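Local atomic coordinates of glucose-6-phosphate 1-dehydrogenase (Kluyveromyces lactis, PDB entry 7E6I), a protein that catalyses the NADP+-dependent oxidation of D-glucose 6-phosphate to 6-phospho-D-glucono-1,5-lactone, the first step of the oxidative pentose phosphate pathway. Residues F30-E35 with L65-N69; V61-L65 with V77-L81. All blocks are in the same frame, centred on the assembly; numbering follows the deposited sequence.

Contact 1 (F30-E35 with L65-N69); sequences FGLYRE and LKKPN
In the Rossmann-type coenzyme domain, the last turn of helix 19-34, the helix that follows strand 10-14 of the parallel sheet, is flanked by the loop that joins helices 54-61 and 74-83. F30 to R34 are helical, with R34 N bonded to F30 O (2.6 Å) and E35 N to G31 O (3.1 Å); E35 (phi/psi -96/11) is the first residue to leave helical angles. L65 to K67 are extended, and P68 turns the chain (-70/-24). The backbones are closest at F30 and L65, 6.5 Å between CA atoms. F30, chi1 t, lays its ring against L65: F30 CD2 is 3.5 Å from L65 CB, and L65 CD1 sits over one face in a CH-pi contact, 4.2 Å from the F30 ring centroid and 20° off the normal. The ring edge meets the carbonyl of K66, F30 CE2 to K66 O 3.1 Å. One turn later R34, with chi1 and chi2 t and chi3 p, reaches the same oxygen: R34 NH1 donates a 2.7 Å hydrogen bond to K66 O, with an N-H...O angle of 132°. P68 covers one guanidinium face, P68 CD lying 3.4 Å from R34 NH1. E35, chi1 and chi2 both m, folds its carboxylate back onto the guanidinium in a salt bridge, E35 OE1 standing 3.0 Å from R34 NE and 3.2 Å from R34 NH2.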
# COMPACT_ATOMS: atom_id res chain seq x y z
N PHE A 30 -2.33 -10.76 16.49
CA PHE A 30 -3.32 -10.91 17.55
C PHE A 30 -4.73 -10.74 17.01
O PHE A 30 -5.62 -11.55 17.31
CB PHE A 30 -3.05 -9.92 18.67
CG PHE A 30 -4.17 -9.85 19.67
CD1 PHE A 30 -4.54 -10.99 20.39
CD2 PHE A 30 -4.87 -8.67 19.86
CE1 PHE A 30 -5.59 -10.94 21.30
CE2 PHE A 30 -5.91 -8.61 20.77
CZ PHE A 30 -6.27 -9.75 21.49
N GLY A 31 -4.95 -9.69 16.22
CA GLY A 31 -6.27 -9.48 15.63
C GLY A 31 -6.77 -10.70 14.88
O GLY A 31 -7.92 -11.10 15.03
N LEU A 32 -5.91 -11.31 14.07
CA LEU A 32 -6.26 -12.55 13.41
C LEU A 32 -6.63 -13.63 14.44
O LEU A 32 -7.60 -14.38 14.24
CB LEU A 32 -5.11 -13.02 12.54
CG LEU A 32 -4.97 -12.40 11.15
CD1 LEU A 32 -3.63 -12.77 10.53
CD2 LEU A 32 -6.10 -12.86 10.27
N TYR A 33 -5.87 -13.71 15.54
CA TYR A 33 -6.16 -14.71 16.57
C TYR A 33 -7.45 -14.38 17.29
O TYR A 33 -8.33 -15.24 17.46
CB TYR A 33 -4.99 -14.81 17.56
CG TYR A 33 -5.27 -15.79 18.69
CD1 TYR A 33 -5.07 -17.16 18.52
CD2 TYR A 33 -5.75 -15.35 19.92
CE1 TYR A 33 -5.34 -18.06 19.55
CE2 TYR A 33 -6.03 -16.24 20.95
CZ TYR A 33 -5.82 -17.59 20.75
OH TYR A 33 -6.08 -18.49 21.76
N ARG A 34 -7.60 -13.12 17.71
CA ARG A 34 -8.76 -12.69 18.49
C ARG A 34 -10.06 -12.97 17.76
O ARG A 34 -11.07 -13.31 18.39
CB ARG A 34 -8.60 -11.20 18.80
CG ARG A 34 -9.80 -10.53 19.38
CD ARG A 34 -9.70 -9.02 19.23
NE ARG A 34 -9.97 -8.61 17.86
CZ ARG A 34 -9.30 -7.66 17.21
NH1 ARG A 34 -8.31 -7.00 17.80
NH2 ARG A 34 -9.63 -7.37 15.96
N GLU A 35 -10.07 -12.86 16.43
CA GLU A 35 -11.26 -13.10 15.65
C GLU A 35 -11.31 -14.53 15.10
O GLU A 35 -12.15 -14.83 14.26
CB GLU A 35 -11.35 -12.08 14.52
CG GLU A 35 -11.19 -10.64 15.01
CD GLU A 35 -12.46 -10.08 15.63
OE1 GLU A 35 -12.40 -8.95 16.17
OE2 GLU A 35 -13.51 -10.76 15.57
N LEU A 65 -1.68 -4.44 21.27
CA LEU A 65 -2.77 -5.32 20.89
C LEU A 65 -4.09 -4.56 21.04
O LEU A 65 -4.26 -3.76 21.96
CB LEU A 65 -2.76 -6.57 21.76
CG LEU A 65 -1.42 -7.28 21.95
CD1 LEU A 65 -1.64 -8.68 22.50
CD2 LEU A 65 -0.60 -7.34 20.66
N LYS A 66 -5.01 -4.80 20.12
CA LYS A 66 -6.27 -4.07 20.07
C LYS A 66 -7.37 -4.93 20.67
O LYS A 66 -7.55 -6.08 20.26
CB LYS A 66 -6.61 -3.70 18.63
CG LYS A 66 -6.59 -2.21 18.37
CD LYS A 66 -5.20 -1.76 18.01
CE LYS A 66 -5.00 -0.30 18.40
NZ LYS A 66 -3.65 0.21 18.03
N LYS A 67 -8.09 -4.38 21.65
CA LYS A 67 -9.25 -5.04 22.25
C LYS A 67 -10.51 -4.29 21.85
O LYS A 67 -10.93 -3.35 22.55
CB LYS A 67 -9.14 -5.12 23.78
CG LYS A 67 -7.80 -5.59 24.33
CD LYS A 67 -7.32 -4.64 25.42
CE LYS A 67 -7.77 -5.07 26.82
NZ LYS A 67 -7.25 -4.13 27.87
N PRO A 68 -11.15 -4.65 20.74
CA PRO A 68 -12.41 -3.98 20.38
C PRO A 68 -13.56 -4.34 21.31
O PRO A 68 -14.51 -3.56 21.42
CB PRO A 68 -12.67 -4.46 18.95
CG PRO A 68 -12.00 -5.80 18.88
CD PRO A 68 -10.81 -5.74 19.81
N ASN A 69 -13.50 -5.50 21.97
CA ASN A 69 -14.47 -5.86 22.99
C ASN A 69 -14.04 -5.43 24.38
O ASN A 69 -14.46 -6.04 25.37
CB ASN A 69 -14.73 -7.37 22.96
CG ASN A 69 -14.86 -7.90 21.55
OD1 ASN A 69 -14.84 -7.13 20.60
ND2 ASN A 69 -14.98 -9.20 21.42

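Contact 2 (V61-L65 with V77-L81); sequences VKPFL and VNEFL
Within the Rossmann-type domain, residues V61-L65 pack on one side of helix 74-83. Around V61 to L65 the backbone is held by F64 N to V61 O (2.8 Å), and L65 N makes weak bonds to V61 O (3.4 Å) and K62 O (3.3 Å), before L65 turns extended (-60/142). Residues 77-81 form a regular helical turn, with L81 N to V77 O at 3.0 Å. L65 and V77 have the closest CA atoms, 7.6 Å apart. The main bump is L65, chi1 m and chi2 t, which enters a hollow walled by V77, F80 and L81: L65 CD1 is 4.2 Å from V77 CG1, 4.0 Å from F80 CD2 and 3.9 Å from L81 CD2. L81, also m,t, projects in return among V61, K62 and L65; L81 CD2 lies 4.2 Å from V61 CG2 and L81 CD1 3.7 Å from K62 CD. K62 runs along the outer border of this apolar patch, t through chi1 to chi3, passing V77 with K62 CE 4.3 Å from V77 CG1. At its tip, K62 NZ donates a weak 3.3 Å hydrogen bond to N78 OD1. Cohesion therefore comes mainly from buried aliphatic and aromatic surface, while the lysine adds its methylenes to the apolar side and its ammonium to a weak polar link at the rim.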
# COMPACT_ATOMS: atom_id res chain seq x y z
N VAL A 61 4.79 -5.77 23.49
CA VAL A 61 3.81 -5.67 22.40
C VAL A 61 2.39 -5.54 22.94
O VAL A 61 1.52 -4.97 22.26
CB VAL A 61 3.93 -6.87 21.45
CG1 VAL A 61 5.39 -7.16 21.12
CG2 VAL A 61 3.27 -8.09 22.04
N LYS A 62 2.14 -6.04 24.16
CA LYS A 62 0.85 -5.96 24.84
C LYS A 62 0.22 -4.57 24.76
O LYS A 62 -0.99 -4.47 24.52
CB LYS A 62 1.01 -6.39 26.30
CG LYS A 62 -0.30 -6.59 27.05
CD LYS A 62 -0.09 -7.46 28.29
CE LYS A 62 -1.34 -7.51 29.18
NZ LYS A 62 -1.50 -8.81 29.91
N PRO A 63 0.97 -3.48 24.95
CA PRO A 63 0.34 -2.15 24.86
C PRO A 63 -0.23 -1.82 23.50
O PRO A 63 -0.89 -0.78 23.37
CB PRO A 63 1.47 -1.19 25.22
CG PRO A 63 2.39 -1.99 26.02
CD PRO A 63 2.35 -3.36 25.44
N PHE A 64 0.00 -2.65 22.49
CA PHE A 64 -0.44 -2.34 21.14
C PHE A 64 -1.47 -3.30 20.61
O PHE A 64 -2.10 -3.00 19.58
CB PHE A 64 0.77 -2.29 20.20
CG PHE A 64 1.79 -1.26 20.59
CD1 PHE A 64 1.56 0.09 20.37
CD2 PHE A 64 2.96 -1.64 21.23
CE1 PHE A 64 2.50 1.04 20.76
CE2 PHE A 64 3.90 -0.71 21.61
CZ PHE A 64 3.67 0.63 21.38
N LEU A 65 -1.68 -4.44 21.27
CA LEU A 65 -2.77 -5.32 20.89
C LEU A 65 -4.09 -4.56 21.04
O LEU A 65 -4.26 -3.76 21.96
CB LEU A 65 -2.76 -6.57 21.76
CG LEU A 65 -1.42 -7.28 21.95
CD1 LEU A 65 -1.64 -8.68 22.50
CD2 LEU A 65 -0.60 -7.34 20.66
N VAL A 77 -6.11 -12.10 24.90
CA VAL A 77 -4.82 -11.40 24.97
C VAL A 77 -3.78 -12.29 25.63
O VAL A 77 -2.69 -12.51 25.08
CB VAL A 77 -4.97 -10.07 25.73
CG1 VAL A 77 -3.59 -9.53 26.11
CG2 VAL A 77 -5.74 -9.05 24.89
N ASN A 78 -4.10 -12.83 26.81
CA ASN A 78 -3.14 -13.68 27.51
C ASN A 78 -2.94 -15.00 26.78
O ASN A 78 -1.82 -15.53 26.74
CB ASN A 78 -3.60 -13.93 28.94
CG ASN A 78 -3.87 -12.64 29.69
OD1 ASN A 78 -3.05 -11.71 29.68
ND2 ASN A 78 -5.02 -12.57 30.35
N GLU A 79 -4.01 -15.55 26.20
CA GLU A 79 -3.88 -16.72 25.34
C GLU A 79 -2.83 -16.49 24.26
O GLU A 79 -1.91 -17.29 24.09
CB GLU A 79 -5.23 -17.03 24.71
CG GLU A 79 -6.03 -18.10 25.38
CD GLU A 79 -7.39 -18.24 24.73
OE1 GLU A 79 -8.07 -17.21 24.55
OE2 GLU A 79 -7.76 -19.38 24.38
N PHE A 80 -2.97 -15.38 23.54
CA PHE A 80 -2.07 -15.07 22.43
C PHE A 80 -0.63 -14.91 22.90
O PHE A 80 0.30 -15.50 22.32
CB PHE A 80 -2.55 -13.81 21.72
CG PHE A 80 -1.63 -13.32 20.65
CD1 PHE A 80 -1.54 -13.99 19.44
CD2 PHE A 80 -0.85 -12.19 20.85
CE1 PHE A 80 -0.69 -13.54 18.45
CE2 PHE A 80 -0.00 -11.74 19.86
CZ PHE A 80 0.08 -12.41 18.66
N LEU A 81 -0.41 -14.10 23.95
CA LEU A 81 0.94 -13.87 24.45
C LEU A 81 1.62 -15.19 24.81
O LEU A 81 2.83 -15.34 24.61
CB LEU A 81 0.89 -12.94 25.66
CG LEU A 81 0.42 -11.51 25.36
CD1 LEU A 81 0.73 -10.55 26.49
CD2 LEU A 81 1.06 -11.02 24.08

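Centred 9 Å apart, the two contacts share L65, where the segment of contact 2 ends and that of contact 1 begins. Along the chain come helix 19-34, segments 61-65 and 65-69, and helix 74-83, which leads into edge strand 84-88 of the six-stranded parallel sheet. Helices 19-34 and 74-83 also meet directly: the F30 and F80 rings touch with planes about 55° apart, and F30 CZ lies 3.5 Å from V77 CG2. L65 thus joins both helices in a shared apolar cluster with F30, V77, F80 and L81, while K66 and P68 stay exposed. The cluster lies beside the probable coenzyme site: the side chain of K22, which probably binds NADP+, is about 4 Å from that of V61.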